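Local coordinates for nigerythrin (Desulfovibrio vulgaris subsp. vulgaris, PDB 1YUZ), which acts as an NADH peroxidase in vitro, a rubrerythrin-family homodimer that joins hemerythrin-like diiron centres to rubredoxin-like iron centres, at the interface of chains A and B. Coordinates in Å, arbitrary orientation; residue numbers count along the deposited sequence, not the author numbering. Chains: chain A/B, Nigerythrin.

Contact 1: the interface of chains A and B. Residues chain A 59, 105, 160, 163-164; chain B 4, 12-15.
B:Thr14 points its hydroxyl into chain A, where two oxygens meet it. A:Tyr59 comes tip to tip, and its phenol OH lies 2.6 Å from B:Thr14 OG1 in a hydrogen bond of undecided direction. A:Asp164 crosses the threonine at a slant. Its carboxylate oxygen OD1 accepts from B:Thr14 OG1 at 2.6 Å, on the syn side but 24° out of the carboxylate plane. The other oxygen, OD2, offers its syn lone pair to the backbone, with B:Thr14 N 2.8 Å away. One carboxylate thus reads both the hydroxyl and the amide of one residue. B:Thr14 OG1 sits between its own backbone N and carbonyl carbon (chi1 61°), which turns it to both partners.

The guanidinium of B:Arg4 lies flat against A:Asp164 CB, which is 3.8 Å above its plane and over its centre. B:Arg4 NH1 is 3.9 Å from A:Asp164 OD2, a long salt bridge. NH1 and NH2 both hydrogen-bond B:Asn12 O from the same face of the carbonyl, which probably steadies the guanidinium.

B:Asn15 lays CB over the ring face of A:Tyr160, 4.0 Å from the centroid, with ring and amide planes 48° apart. A water joins A:Tyr59 OH and A:Asp105 to B:Thr14 O.

The site is part of the homodimer interface. An N-terminal loop of chain B runs past three places in chain A: the end of helix 136-161, the start of helix 104-133 and the loop between helices 29-56 and 60-87.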
ATOM      1  N   TYR A  59     -12.789  -8.869  13.688  1.00 14.43           N
ATOM      2  CA  TYR A  59     -11.725  -9.269  12.771  1.00 14.04           C
ATOM      3  C   TYR A  59     -10.535  -9.761  13.585  1.00 13.94           C
ATOM      4  O   TYR A  59      -9.566  -9.030  13.784  1.00 13.76           O
ATOM      5  CB  TYR A  59     -11.288  -8.086  11.903  1.00 13.91           C
ATOM      6  CG  TYR A  59     -12.390  -7.442  11.092  1.00 13.74           C
ATOM      7  CD1 TYR A  59     -13.034  -6.290  11.545  1.00 13.69           C
ATOM      8  CD2 TYR A  59     -12.758  -7.957   9.849  1.00 13.77           C
ATOM      9  CE1 TYR A  59     -14.011  -5.660  10.776  1.00 13.64           C
ATOM     10  CE2 TYR A  59     -13.735  -7.334   9.072  1.00 13.78           C
ATOM     11  CZ  TYR A  59     -14.353  -6.186   9.540  1.00 13.67           C
ATOM     12  OH  TYR A  59     -15.293  -5.546   8.767  1.00 13.82           O
ATOM     13  N   ASP A 105     -11.328  -1.325   8.325  1.00  9.89           N
ATOM     14  CA  ASP A 105     -10.779  -1.031   7.011  1.00  9.66           C
ATOM     15  C   ASP A 105     -10.028   0.299   6.996  1.00  9.32           C
ATOM     16  O   ASP A 105      -8.933   0.394   6.437  1.00  9.14           O
ATOM     17  CB  ASP A 105     -11.887  -1.063   5.942  1.00 10.01           C
ATOM     18  CG  ASP A 105     -12.971  -0.020   6.164  1.00 10.11           C
ATOM     19  OD1 ASP A 105     -13.410   0.167   7.321  1.00 10.52           O
ATOM     20  OD2 ASP A 105     -13.400   0.595   5.164  1.00 10.44           O
ATOM     21  N   TYR A 160      -6.569  -5.527   3.878  1.00  8.36           N
ATOM     22  CA  TYR A 160      -7.673  -4.671   3.457  1.00  8.38           C
ATOM     23  C   TYR A 160      -8.410  -5.319   2.282  1.00  8.64           C
ATOM     24  O   TYR A 160      -9.638  -5.391   2.270  1.00  8.66           O
ATOM     25  CB  TYR A 160      -7.120  -3.303   3.045  1.00  8.09           C
ATOM     26  CG  TYR A 160      -8.140  -2.276   2.603  1.00  7.97           C
ATOM     27  CD1 TYR A 160      -8.720  -1.395   3.521  1.00  7.80           C
ATOM     28  CD2 TYR A 160      -8.461  -2.128   1.258  1.00  7.86           C
ATOM     29  CE1 TYR A 160      -9.586  -0.387   3.103  1.00  7.87           C
ATOM     30  CE2 TYR A 160      -9.322  -1.126   0.828  1.00  7.77           C
ATOM     31  CZ  TYR A 160      -9.879  -0.255   1.753  1.00  7.76           C
ATOM     32  OH  TYR A 160     -10.692   0.758   1.300  1.00  7.98           O
ATOM     33  N   ILE A 163     -10.394  -8.262   3.586  1.00 11.06           N
ATOM     34  CA  ILE A 163     -11.009  -7.997   4.878  1.00 11.50           C
ATOM     35  C   ILE A 163     -12.178  -8.923   5.198  1.00 11.71           C
ATOM     36  O   ILE A 163     -12.418  -9.242   6.361  1.00 11.75           O
ATOM     37  CB  ILE A 163     -11.467  -6.525   4.981  1.00 11.59           C
ATOM     38  CG1 ILE A 163     -11.879  -6.216   6.419  1.00 11.91           C
ATOM     39  CG2 ILE A 163     -12.611  -6.256   4.019  1.00 11.73           C
ATOM     40  CD1 ILE A 163     -12.041  -4.738   6.704  1.00 12.27           C
ATOM     41  N   ASP A 164     -12.892  -9.367   4.171  1.00 11.80           N
ATOM     42  CA  ASP A 164     -14.032 -10.253   4.376  1.00 12.15           C
ATOM     43  C   ASP A 164     -13.714 -11.698   4.021  1.00 12.37           C
ATOM     44  O   ASP A 164     -14.607 -12.545   3.955  1.00 12.63           O
ATOM     45  CB  ASP A 164     -15.224  -9.748   3.569  1.00 12.29           C
ATOM     46  CG  ASP A 164     -15.618  -8.342   3.959  1.00 12.36           C
ATOM     47  OD1 ASP A 164     -15.900  -8.121   5.157  1.00 12.82           O
ATOM     48  OD2 ASP A 164     -15.637  -7.457   3.079  1.00 12.56           O
TER
ATOM     49  N   ARG B   4     -14.506 -14.757  -3.364  1.00 15.82           N
ATOM     50  CA  ARG B   4     -15.532 -15.058  -2.374  1.00 16.04           C
ATOM     51  C   ARG B   4     -16.686 -15.776  -3.067  1.00 16.08           C
ATOM     52  O   ARG B   4     -16.695 -15.913  -4.293  1.00 16.03           O
ATOM     53  CB  ARG B   4     -16.031 -13.768  -1.715  1.00 16.28           C
ATOM     54  CG  ARG B   4     -14.965 -13.010  -0.931  1.00 16.83           C
ATOM     55  CD  ARG B   4     -15.523 -11.691  -0.412  1.00 17.20           C
ATOM     56  NE  ARG B   4     -16.677 -11.893   0.460  1.00 17.89           N
ATOM     57  CZ  ARG B   4     -17.533 -10.937   0.800  1.00 17.97           C
ATOM     58  NH1 ARG B   4     -17.372  -9.703   0.341  1.00 18.15           N
ATOM     59  NH2 ARG B   4     -18.557 -11.215   1.593  1.00 18.33           N
ATOM     60  N   ASN B  12     -22.244  -6.379   0.828  1.00 14.96           N
ATOM     61  CA  ASN B  12     -21.642  -7.548   1.466  1.00 14.51           C
ATOM     62  C   ASN B  12     -20.167  -7.410   1.824  1.00 14.17           C
ATOM     63  O   ASN B  12     -19.545  -8.376   2.268  1.00 14.29           O
ATOM     64  CB  ASN B  12     -21.813  -8.784   0.575  1.00 14.45           C
ATOM     65  CG  ASN B  12     -21.048  -8.673  -0.736  1.00 14.47           C
ATOM     66  OD1 ASN B  12     -19.973  -8.075  -0.792  1.00 14.43           O
ATOM     67  ND2 ASN B  12     -21.590  -9.268  -1.790  1.00 14.53           N
ATOM     68  N   ALA B  13     -19.604  -6.224   1.627  1.00 13.63           N
ATOM     69  CA  ALA B  13     -18.191  -6.001   1.925  1.00 13.19           C
ATOM     70  C   ALA B  13     -18.035  -4.963   3.025  1.00 12.92           C
ATOM     71  O   ALA B  13     -18.898  -4.106   3.204  1.00 13.13           O
ATOM     72  CB  ALA B  13     -17.464  -5.549   0.671  1.00 13.18           C
ATOM     73  N   THR B  14     -16.923  -5.025   3.752  1.00 12.49           N
ATOM     74  CA  THR B  14     -16.700  -4.090   4.847  1.00 12.17           C
ATOM     75  C   THR B  14     -15.497  -3.157   4.707  1.00 11.81           C
ATOM     76  O   THR B  14     -15.014  -2.607   5.694  1.00 11.72           O
ATOM     77  CB  THR B  14     -16.614  -4.838   6.196  1.00 12.38           C
ATOM     78  OG1 THR B  14     -15.516  -5.762   6.179  1.00 12.63           O
ATOM     79  CG2 THR B  14     -17.911  -5.601   6.449  1.00 12.58           C
ATOM     80  N   ASN B  15     -15.014  -2.974   3.483  1.00 11.32           N
ATOM     81  CA  ASN B  15     -13.900  -2.059   3.260  1.00 11.04           C
ATOM     82  C   ASN B  15     -14.326  -0.936   2.317  1.00 10.90           C
ATOM     83  O   ASN B  15     -13.548  -0.464   1.489  1.00 10.86           O
ATOM     84  CB  ASN B  15     -12.664  -2.801   2.716  1.00 10.85           C
ATOM     85  CG  ASN B  15     -12.931  -3.542   1.419  1.00 10.71           C
ATOM     86  OD1 ASN B  15     -14.074  -3.667   0.973  1.00 10.85           O
ATOM     87  ND2 ASN B  15     -11.864  -4.054   0.808  1.00 10.45           N
TER
HETATM   88  O   HOH W   1     -14.354  -2.557   8.486  1.00 17.85           O

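Contact 2: the interface of chains A and B. Residues chain A 109, 112-113, 116, 153, 157; chain B 109, 113, 116, 153, 157.
A:Ile116 and B:Ile116 meet tip to tip across the two-fold axis. Their CD1 methyls are 3.5 Å apart, a close methyl-to-methyl contact. The CG2 branch of each turns away from the axis. B:Ile116 CG2 packs on A:Ile109 CG2 at 3.8 Å, and A:Ile116 makes the twin contact with B:Ile109. In these pairs the side chains run past each other in opposite directions. A:Ile116 and B:Ile116 both have CG2 anti to the backbone N and CG1 beside it, which sends one methyl to the partner's isoleucine 109 and the other to the axis.

The leucines close another side of this apolar patch. A:Leu157 and B:Leu157 cross at about a right angle, with A:Leu157 CD2 3.8 Å from B:Leu157 CD1. The two do not share a rotamer: chi2 is -61° in A:Leu157 and 170° in B:Leu157. A:Leu157 is also turned well off the usual staggered chi1, at -104°. The packing is therefore not exactly symmetric here. The small A:Ala153 and B:Ala153 each receive the leucine of the opposite chain, and A:Leu157 CD1 rests on the methyl of B:Ala153.

No direct polar bond crosses this patch. A:Asn113 and B:Ile116 run past each other in opposite directions, as do B:Asn113 and A:Ile116. In both pairs the amide oxygen OD1 of the asparagine touches the isoleucine CG2 methyl at 3.5 Å. Two waters link these amide oxygens across the axis and give them polar partners beside the methyls. Helices 104-133 and 136-161 of chain A, with their chain B counterparts, supply the surface of this homodimer interface. One bridging water lies 2.6 Å from A:Asn113 OD1 and 2.7 Å from B:Asn113 OD1.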
ATOM      1  N   ILE A 109      -5.942   1.239   6.354  1.00  8.39           N
ATOM      2  CA  ILE A 109      -5.488   2.273   5.431  1.00  8.61           C
ATOM      3  C   ILE A 109      -4.604   3.280   6.165  1.00  8.69           C
ATOM      4  O   ILE A 109      -3.557   3.672   5.653  1.00  8.55           O
ATOM      5  CB  ILE A 109      -6.686   3.009   4.781  1.00  8.76           C
ATOM      6  CG1 ILE A 109      -7.434   2.053   3.845  1.00  8.79           C
ATOM      7  CG2 ILE A 109      -6.207   4.253   4.036  1.00  8.92           C
ATOM      8  CD1 ILE A 109      -6.647   1.622   2.615  1.00  9.20           C
ATOM      9  N   ALA A 112      -1.365   1.645   6.588  1.00  8.99           N
ATOM     10  CA  ALA A 112      -0.631   1.615   5.331  1.00  8.99           C
ATOM     11  C   ALA A 112      -0.024   2.978   5.022  1.00  8.99           C
ATOM     12  O   ALA A 112       1.137   3.065   4.632  1.00  9.01           O
ATOM     13  CB  ALA A 112      -1.549   1.185   4.201  1.00  9.17           C
ATOM     14  N   ASN A 113      -0.800   4.045   5.198  1.00  9.08           N
ATOM     15  CA  ASN A 113      -0.289   5.379   4.914  1.00  9.20           C
ATOM     16  C   ASN A 113       0.887   5.745   5.809  1.00  9.01           C
ATOM     17  O   ASN A 113       1.857   6.354   5.352  1.00  8.76           O
ATOM     18  CB  ASN A 113      -1.404   6.421   5.039  1.00  9.91           C
ATOM     19  CG  ASN A 113      -2.397   6.339   3.891  1.00 10.39           C
ATOM     20  OD1 ASN A 113      -2.041   5.936   2.783  1.00 11.54           O
ATOM     21  ND2 ASN A 113      -3.640   6.729   4.148  1.00 11.22           N
ATOM     22  N   ILE A 116       3.939   3.777   4.649  1.00  8.10           N
ATOM     23  CA  ILE A 116       4.462   4.327   3.412  1.00  8.22           C
ATOM     24  C   ILE A 116       5.271   5.580   3.720  1.00  8.47           C
ATOM     25  O   ILE A 116       6.350   5.774   3.168  1.00  8.51           O
ATOM     26  CB  ILE A 116       3.315   4.633   2.430  1.00  8.07           C
ATOM     27  CG1 ILE A 116       2.738   3.309   1.914  1.00  7.93           C
ATOM     28  CG2 ILE A 116       3.816   5.494   1.275  1.00  8.15           C
ATOM     29  CD1 ILE A 116       1.432   3.445   1.159  1.00  7.89           C
ATOM     30  N   ALA A 153       3.328  -2.166   5.074  1.00  7.64           N
ATOM     31  CA  ALA A 153       2.368  -1.511   4.196  1.00  7.69           C
ATOM     32  C   ALA A 153       1.680  -2.541   3.314  1.00  7.76           C
ATOM     33  O   ALA A 153       0.458  -2.519   3.163  1.00  7.70           O
ATOM     34  CB  ALA A 153       3.067  -0.471   3.332  1.00  7.56           C
ATOM     35  N   LEU A 157      -2.347  -3.635   3.189  1.00  8.15           N
ATOM     36  CA  LEU A 157      -3.174  -3.579   1.986  1.00  8.56           C
ATOM     37  C   LEU A 157      -3.728  -4.958   1.652  1.00  8.42           C
ATOM     38  O   LEU A 157      -4.869  -5.078   1.212  1.00  8.42           O
ATOM     39  CB  LEU A 157      -2.383  -3.035   0.794  1.00  9.12           C
ATOM     40  CG  LEU A 157      -2.685  -1.586   0.391  1.00  9.99           C
ATOM     41  CD1 LEU A 157      -4.148  -1.451  -0.003  1.00 10.40           C
ATOM     42  CD2 LEU A 157      -2.362  -0.651   1.535  1.00 10.31           C
TER
ATOM     43  N   ILE B 109       5.599   4.327  -5.251  1.00  7.89           N
ATOM     44  CA  ILE B 109       5.012   4.919  -4.051  1.00  8.07           C
ATOM     45  C   ILE B 109       3.936   5.935  -4.450  1.00  8.18           C
ATOM     46  O   ILE B 109       2.864   5.982  -3.848  1.00  8.00           O
ATOM     47  CB  ILE B 109       6.095   5.604  -3.177  1.00  8.22           C
ATOM     48  CG1 ILE B 109       7.019   4.541  -2.567  1.00  8.42           C
ATOM     49  CG2 ILE B 109       5.439   6.455  -2.094  1.00  8.33           C
ATOM     50  CD1 ILE B 109       6.329   3.581  -1.598  1.00  8.80           C
ATOM     51  N   ASN B 113       0.080   5.585  -3.361  1.00  8.51           N
ATOM     52  CA  ASN B 113      -0.640   6.635  -2.653  1.00  8.66           C
ATOM     53  C   ASN B 113      -1.885   7.067  -3.406  1.00  8.50           C
ATOM     54  O   ASN B 113      -2.932   7.308  -2.800  1.00  8.64           O
ATOM     55  CB  ASN B 113       0.266   7.841  -2.404  1.00  9.28           C
ATOM     56  CG  ASN B 113       1.301   7.570  -1.335  1.00  9.71           C
ATOM     57  OD1 ASN B 113       1.092   6.733  -0.459  1.00 10.81           O
ATOM     58  ND2 ASN B 113       2.421   8.286  -1.393  1.00 10.35           N
ATOM     59  N   ILE B 116      -4.492   4.315  -3.056  1.00  7.77           N
ATOM     60  CA  ILE B 116      -5.077   4.333  -1.724  1.00  8.00           C
ATOM     61  C   ILE B 116      -6.090   5.473  -1.609  1.00  8.15           C
ATOM     62  O   ILE B 116      -7.169   5.292  -1.047  1.00  8.27           O
ATOM     63  CB  ILE B 116      -3.972   4.469  -0.658  1.00  8.03           C
ATOM     64  CG1 ILE B 116      -3.171   3.165  -0.594  1.00  8.16           C
ATOM     65  CG2 ILE B 116      -4.575   4.790   0.696  1.00  8.07           C
ATOM     66  CD1 ILE B 116      -1.906   3.261   0.243  1.00  8.54           C
ATOM     67  N   ALA B 153      -3.012  -0.913  -5.410  1.00  6.99           N
ATOM     68  CA  ALA B 153      -2.160  -0.425  -4.334  1.00  7.20           C
ATOM     69  C   ALA B 153      -1.282  -1.560  -3.820  1.00  7.34           C
ATOM     70  O   ALA B 153      -0.077  -1.388  -3.641  1.00  7.29           O
ATOM     71  CB  ALA B 153      -3.010   0.142  -3.201  1.00  7.24           C
ATOM     72  N   LEU B 157       2.880  -1.936  -3.960  1.00  7.83           N
ATOM     73  CA  LEU B 157       3.697  -2.120  -2.767  1.00  8.12           C
ATOM     74  C   LEU B 157       4.509  -3.409  -2.867  1.00  8.05           C
ATOM     75  O   LEU B 157       5.664  -3.454  -2.449  1.00  7.93           O
ATOM     76  CB  LEU B 157       2.814  -2.125  -1.514  1.00  8.78           C
ATOM     77  CG  LEU B 157       2.100  -0.794  -1.246  1.00  9.56           C
ATOM     78  CD1 LEU B 157       1.066  -0.960  -0.151  1.00  9.94           C
ATOM     79  CD2 LEU B 157       3.113   0.265  -0.860  1.00 10.10           C
TER
HETATM   80  O   HOH W   2      -1.276   7.320   0.727  1.00 27.06           O
HETATM   81  O   HOH W   3       0.587   6.648   2.202  1.00 42.01           O

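The C-alpha centres of contact 1 and contact 2 are about 17 Å apart. Both use helices 104-133 and 136-161 of chain A. Contact 1 takes the start of the first, the end of the second with A:Ile163 and A:Asp164 beyond it, and A:Tyr59 just before helix 60-87. Contact 2 takes residues further inside, 109-116 and 153-157. The partner surface changes from an N-terminal loop to the matching helices. Contact 2 lies on the two-fold axis; contact 1 recurs with the chains exchanged. Polar contacts away from the axis thus accompany an apolar helix-to-helix centre, and together they probably help hold the homodimer in register.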